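Long-range contacts in E3 ubiquitin-protein ligase HERC2 (Homo sapiens, PDB 4L1M), which probably transfers ubiquitin to target proteins as a HECT-type E3 ligase, and is represented here by its first RCC1-like domain, a beta-propeller: residues H103-H108 against C212-A217; G161-A166 against W177-Y182. One frame throughout, in Å; residues are numbered along the deposited sequence.

Interaction 1 of 2, residues H103-H108 against C212-A217; sequences HSDGHH and CGSGDA. With SO4 (sulfate ion), chain G.
His103 and Asp105 meet Cys212, Gly213 and Ser214 near the middle of a seven-bladed RCC1-like beta-propeller, and illustrate how a few side chains can join blades that are not neighbours in sequence. Segment 103-108 links strands 97-101 and 108-113 of one blade, and segment 212-217 makes the equivalent link between strands 207-212 and 218-223 of the next blade but one.

His103 can be followed outward from its backbone. CB points toward the other loop, and with CG anti to the backbone N (chi1 -173°) the ring is carried across to it. On the near side of the ring, His103 ND1 turns back to its own loop and accepts a nearly straight hydrogen bond from Asp105 N at 3.1 Å, the donor lying 31° out of the ring plane. His103 CD2 has Cys212 O at 3.3 Å, close to the ring plane. At the far end His103 CE1 rests against Ser214 CB at 3.6 Å, while His103 NE2 lies 3.8 Å from Gly213 C.

The bond from Asp105 N fixes the rotation of the ring, which Cys212 O borders at the edge and Gly213 O over one face. A type I turn runs from His103 to Gly106, closed by a bond from Gly106 N to His103 O. This turn presents Asp105, whose OD2 accepts a hydrogen bond from Ser214 OG at 2.8 Å. The hydroxyl arrives on the anti side of the carboxylate, 19° out of its plane. The other oxygen, OD1, is hydrogen-bonded to Ser320 OG of a further blade, so this single carboxylate joins three blades.

Farther along, His107 turns to a sulfate, probably from the crystallisation liquor and also bound by Arg64 and Tyr109: His107 ND1 gives a weak hydrogen bond to its O2 at 3.3 Å.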
loop_
_atom_site.group_PDB
_atom_site.type_symbol
_atom_site.label_atom_id
_atom_site.label_comp_id
_atom_site.label_asym_id
_atom_site.label_seq_id
_atom_site.Cartn_x
_atom_site.Cartn_y
_atom_site.Cartn_z
ATOM N N HIS A 103 -5.996 -2.109 -1.953
ATOM C CA HIS A 103 -5.517 -2.590 -0.671
ATOM C C HIS A 103 -5.611 -4.087 -0.665
ATOM O O HIS A 103 -6.567 -4.640 -1.197
ATOM C CB HIS A 103 -6.396 -2.031 0.432
ATOM C CG HIS A 103 -5.898 -2.338 1.790
ATOM N ND1 HIS A 103 -6.249 -3.486 2.457
ATOM C CD2 HIS A 103 -5.054 -1.668 2.603
ATOM C CE1 HIS A 103 -5.634 -3.520 3.622
ATOM N NE2 HIS A 103 -4.919 -2.417 3.742
ATOM N N SER A 104 -4.663 -4.763 -0.026
ATOM C CA SER A 104 -4.577 -6.225 -0.168
ATOM C C SER A 104 -5.770 -7.016 0.457
ATOM O O SER A 104 -5.957 -8.200 0.155
ATOM C CB SER A 104 -3.219 -6.708 0.337
ATOM O OG SER A 104 -3.213 -6.741 1.720
ATOM N N ASP A 105 -6.550 -6.371 1.321
ATOM C CA ASP A 105 -7.773 -6.953 1.886
ATOM C C ASP A 105 -9.017 -6.253 1.312
ATOM O O ASP A 105 -10.103 -6.338 1.896
ATOM C CB ASP A 105 -7.782 -6.844 3.438
ATOM C CG ASP A 105 -6.510 -7.471 4.101
ATOM O OD1 ASP A 105 -6.099 -8.597 3.694
ATOM O OD2 ASP A 105 -5.916 -6.847 5.039
ATOM N N GLY A 106 -8.860 -5.573 0.169
ATOM C CA GLY A 106 -9.924 -4.732 -0.412
ATOM C C GLY A 106 -10.493 -5.176 -1.757
ATOM O O GLY A 106 -9.966 -6.079 -2.402
ATOM N N HIS A 107 -11.568 -4.506 -2.160
ATOM C CA HIS A 107 -12.352 -4.819 -3.362
ATOM C C HIS A 107 -12.713 -3.533 -4.116
ATOM O O HIS A 107 -13.780 -3.446 -4.733
ATOM C CB HIS A 107 -13.673 -5.570 -2.982
ATOM C CG HIS A 107 -13.439 -6.828 -2.213
ATOM N ND1 HIS A 107 -13.423 -8.070 -2.814
ATOM C CD2 HIS A 107 -13.136 -7.034 -0.905
ATOM C CE1 HIS A 107 -13.138 -8.992 -1.907
ATOM N NE2 HIS A 107 -12.953 -8.390 -0.742
ATOM N N HIS A 108 -11.877 -2.516 -4.009
ATOM C CA HIS A 108 -12.079 -1.322 -4.782
ATOM C C HIS A 108 -10.748 -0.758 -5.198
ATOM O O HIS A 108 -9.735 -1.088 -4.612
ATOM C CB HIS A 108 -12.954 -0.300 -4.059
ATOM C CG HIS A 108 -12.255 0.465 -2.980
ATOM N ND1 HIS A 108 -11.794 -0.132 -1.827
ATOM C CD2 HIS A 108 -12.006 1.790 -2.844
ATOM C CE1 HIS A 108 -11.270 0.789 -1.038
ATOM N NE2 HIS A 108 -11.386 1.963 -1.633
ATOM N N CYS A 212 -3.453 3.291 4.493
ATOM C CA CYS A 212 -4.697 2.884 5.072
ATOM C C CYS A 212 -4.696 1.403 5.451
ATOM O O CYS A 212 -4.115 0.596 4.762
ATOM C CB CYS A 212 -5.797 3.152 4.085
ATOM S SG CYS A 212 -5.906 4.873 3.597
ATOM N N GLY A 213 -5.395 1.061 6.538
ATOM C CA GLY A 213 -5.437 -0.293 7.045
ATOM C C GLY A 213 -6.739 -1.028 6.775
ATOM O O GLY A 213 -7.553 -0.597 5.969
ATOM N N SER A 214 -6.902 -2.159 7.458
ATOM C CA SER A 214 -8.023 -3.061 7.290
ATOM C C SER A 214 -8.613 -3.498 8.614
ATOM O O SER A 214 -8.134 -3.116 9.673
ATOM C CB SER A 214 -7.609 -4.293 6.491
ATOM O OG SER A 214 -6.569 -4.999 7.104
ATOM N N GLY A 215 -9.692 -4.286 8.534
ATOM C CA GLY A 215 -10.518 -4.635 9.704
ATOM C C GLY A 215 -10.796 -3.359 10.462
ATOM O O GLY A 215 -11.218 -2.367 9.865
ATOM N N ASP A 216 -10.576 -3.386 11.769
ATOM C CA ASP A 216 -10.692 -2.184 12.588
ATOM C C ASP A 216 -9.428 -1.443 12.346
ATOM O O ASP A 216 -8.377 -1.791 12.865
ATOM C CB ASP A 216 -10.864 -2.566 14.065
ATOM C CG ASP A 216 -12.203 -3.304 14.332
ATOM O OD1 ASP A 216 -13.030 -3.439 13.407
ATOM O OD2 ASP A 216 -12.406 -3.743 15.473
ATOM N N ALA A 217 -9.515 -0.452 11.482
ATOM C CA ALA A 217 -8.359 0.040 10.747
ATOM C C ALA A 217 -7.757 1.267 11.358
ATOM O O ALA A 217 -8.466 2.125 11.888
ATOM C CB ALA A 217 -8.770 0.366 9.331
HETATM S S SO4 G . -13.153 -8.442 -6.662
HETATM O O1 SO4 G . -12.936 -9.197 -7.918
HETATM O O2 SO4 G . -14.187 -9.146 -5.854
HETATM O O3 SO4 G . -11.867 -8.373 -5.905
HETATM O O4 SO4 G . -13.582 -7.044 -6.965
#

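Interaction 2 of 2, residues G161-A166 against W177-Y182; sequences GSTYSA and WGRGNY
Ser165 pairs with Trp177, and Thr163 meets Arg179 just beyond the strand ends, where two adjacent antiparallel strands of one propeller blade meet. Backbone bonds set the register. Ser165 and Trp177 form a hydrogen-bonded pair, with Ser165 N to Trp177 O at 2.8 Å and Trp177 N to Ser165 O at 3.0 Å. Tyr164 and Gly178 follow as a non-hydrogen-bonded pair, their CA atoms 4.1 Å apart, and beyond them Arg179 N gives an almost straight bond to Thr163 O at 3.1 Å.

Aromatic packing comes next. Ser165 and Trp177 lie on the same side of the sheet, and with Trp177 CG between its backbone N and carbonyl carbon (chi1 64°), the indole lies over Ser165: Ser165 CB makes a CH-pi contact 3.7 Å from the centroid of the five-membered ring, 25° off its normal. The six-membered ring reaches on to the backbone of Ala166.

At the loop end, Thr163 CB and OG1 cross Arg179 CB and CG obliquely in van der Waals contact.

The division of labour is clear: backbone polar groups fix the strands, while the Trp177 indole face packs on Ser165 CB and the Ser165-Ala166 backbone. Polar ends bond elsewhere: Ser165 OG is hydrogen-bonded to His108 NE2 and Arg128 O, and Arg179 NH1 makes a salt bridge to Asp192 OD2.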
loop_
_atom_site.group_PDB
_atom_site.type_symbol
_atom_site.label_atom_id
_atom_site.label_comp_id
_atom_site.label_asym_id
_atom_site.label_seq_id
_atom_site.Cartn_x
_atom_site.Cartn_y
_atom_site.Cartn_z
ATOM N N GLY A 161 -7.818 1.824 1.710
ATOM C CA GLY A 161 -7.946 0.888 2.813
ATOM C C GLY A 161 -8.847 -0.238 2.377
ATOM O O GLY A 161 -9.228 -0.326 1.204
ATOM N N SER A 162 -9.186 -1.123 3.307
ATOM C CA SER A 162 -10.115 -2.217 2.982
ATOM C C SER A 162 -11.498 -1.666 2.701
ATOM O O SER A 162 -12.192 -2.181 1.834
ATOM C CB SER A 162 -10.173 -3.255 4.108
ATOM O OG SER A 162 -10.572 -2.642 5.311
ATOM N N THR A 163 -11.882 -0.608 3.411
ATOM C CA THR A 163 -13.212 -0.032 3.254
ATOM C C THR A 163 -13.252 1.488 3.095
ATOM O O THR A 163 -14.318 2.095 3.222
ATOM C CB THR A 163 -14.095 -0.405 4.462
ATOM O OG1 THR A 163 -13.517 0.132 5.649
ATOM C CG2 THR A 163 -14.232 -1.922 4.582
ATOM N N TYR A 164 -12.103 2.105 2.846
ATOM C CA TYR A 164 -12.041 3.550 2.697
ATOM C C TYR A 164 -10.944 3.940 1.732
ATOM O O TYR A 164 -10.312 3.068 1.140
ATOM C CB TYR A 164 -11.897 4.248 4.051
ATOM C CG TYR A 164 -10.642 3.985 4.847
ATOM C CD1 TYR A 164 -10.311 2.707 5.296
ATOM C CD2 TYR A 164 -9.832 5.038 5.242
ATOM C CE1 TYR A 164 -9.166 2.489 6.060
ATOM C CE2 TYR A 164 -8.698 4.823 6.004
ATOM C CZ TYR A 164 -8.364 3.556 6.411
ATOM O OH TYR A 164 -7.223 3.374 7.180
ATOM N N SER A 165 -10.760 5.249 1.546
ATOM C CA SER A 165 -9.892 5.770 0.516
ATOM C C SER A 165 -9.245 7.086 0.984
ATOM O O SER A 165 -9.764 7.769 1.882
ATOM C CB SER A 165 -10.708 6.017 -0.761
ATOM O OG SER A 165 -11.325 4.828 -1.235
ATOM N N ALA A 166 -8.118 7.443 0.373
ATOM C CA ALA A 166 -7.525 8.744 0.632
ATOM C C ALA A 166 -6.844 9.315 -0.608
ATOM O O ALA A 166 -6.583 8.591 -1.592
ATOM C CB ALA A 166 -6.544 8.666 1.785
ATOM N N TRP A 177 -12.233 9.307 2.660
ATOM C CA TRP A 177 -13.665 9.005 2.495
ATOM C C TRP A 177 -13.911 7.506 2.533
ATOM O O TRP A 177 -12.984 6.717 2.428
ATOM C CB TRP A 177 -14.234 9.643 1.214
ATOM C CG TRP A 177 -13.660 9.136 -0.090
ATOM C CD1 TRP A 177 -14.231 8.223 -0.937
ATOM C CD2 TRP A 177 -12.421 9.522 -0.707
ATOM N NE1 TRP A 177 -13.428 8.010 -2.025
ATOM C CE2 TRP A 177 -12.309 8.786 -1.912
ATOM C CE3 TRP A 177 -11.385 10.404 -0.353
ATOM C CZ2 TRP A 177 -11.216 8.917 -2.774
ATOM C CZ3 TRP A 177 -10.284 10.520 -1.209
ATOM C CH2 TRP A 177 -10.218 9.793 -2.411
ATOM N N GLY A 178 -15.175 7.128 2.693
ATOM C CA GLY A 178 -15.562 5.711 2.843
ATOM C C GLY A 178 -16.077 5.461 4.242
ATOM O O GLY A 178 -16.650 6.354 4.859
ATOM N N ARG A 179 -15.853 4.249 4.751
ATOM C CA ARG A 179 -16.354 3.859 6.080
ATOM C C ARG A 179 -15.635 4.622 7.152
ATOM O O ARG A 179 -14.459 4.915 7.032
ATOM C CB ARG A 179 -16.180 2.374 6.312
ATOM C CG ARG A 179 -17.092 1.499 5.477
ATOM C CD ARG A 179 -18.498 1.479 6.041
ATOM N NE ARG A 179 -19.354 0.482 5.360
ATOM C CZ ARG A 179 -20.677 0.365 5.540
ATOM N NH1 ARG A 179 -21.334 1.183 6.356
ATOM N NH2 ARG A 179 -21.357 -0.569 4.900
ATOM N N GLY A 180 -16.358 4.949 8.215
ATOM C CA GLY A 180 -15.839 5.830 9.263
ATOM C C GLY A 180 -15.579 5.154 10.593
ATOM O O GLY A 180 -15.072 5.789 11.505
ATOM N N ASN A 181 -15.906 3.871 10.685
ATOM C CA ASN A 181 -15.826 3.129 11.942
ATOM C C ASN A 181 -14.481 3.323 12.629
ATOM O O ASN A 181 -13.431 3.261 11.979
ATOM C CB ASN A 181 -16.031 1.636 11.701
ATOM C CG ASN A 181 -17.225 1.355 10.839
ATOM O OD1 ASN A 181 -17.139 1.367 9.603
ATOM N ND2 ASN A 181 -18.354 1.105 11.475
ATOM N N TYR A 182 -14.537 3.558 13.937
ATOM C CA TYR A 182 -13.370 3.765 14.778
ATOM C C TYR A 182 -12.524 4.969 14.391
ATOM O O TYR A 182 -11.363 5.081 14.796
ATOM C CB TYR A 182 -12.515 2.496 14.853
ATOM C CG TYR A 182 -13.251 1.325 15.423
ATOM C CD1 TYR A 182 -13.579 1.294 16.775
ATOM C CD2 TYR A 182 -13.626 0.244 14.626
ATOM C CE1 TYR A 182 -14.282 0.225 17.325
ATOM C CE2 TYR A 182 -14.332 -0.829 15.153
ATOM C CZ TYR A 182 -14.664 -0.824 16.510
ATOM O OH TYR A 182 -15.341 -1.877 17.081
#

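In the fold
From the N terminus, the chain passes first through 103-108, in the blade of strands 97-101 to 140-142. It next builds the blade that begins with strand 155-160, where interaction 2 closes a short hairpin between strands 164-169 and 174-178. Only in the following blade does it reach 212-217, where interaction 1 closes a much longer loop. Interaction 2 is therefore nested within interaction 1, and the two do not cross. Their centres lie about 8 Å apart, and they touch: His108 is probably hydrogen-bonded to Ser165, and Gly213 to Tyr164. Three consecutive blades are thus tied together, the middle one touching both flanking loops.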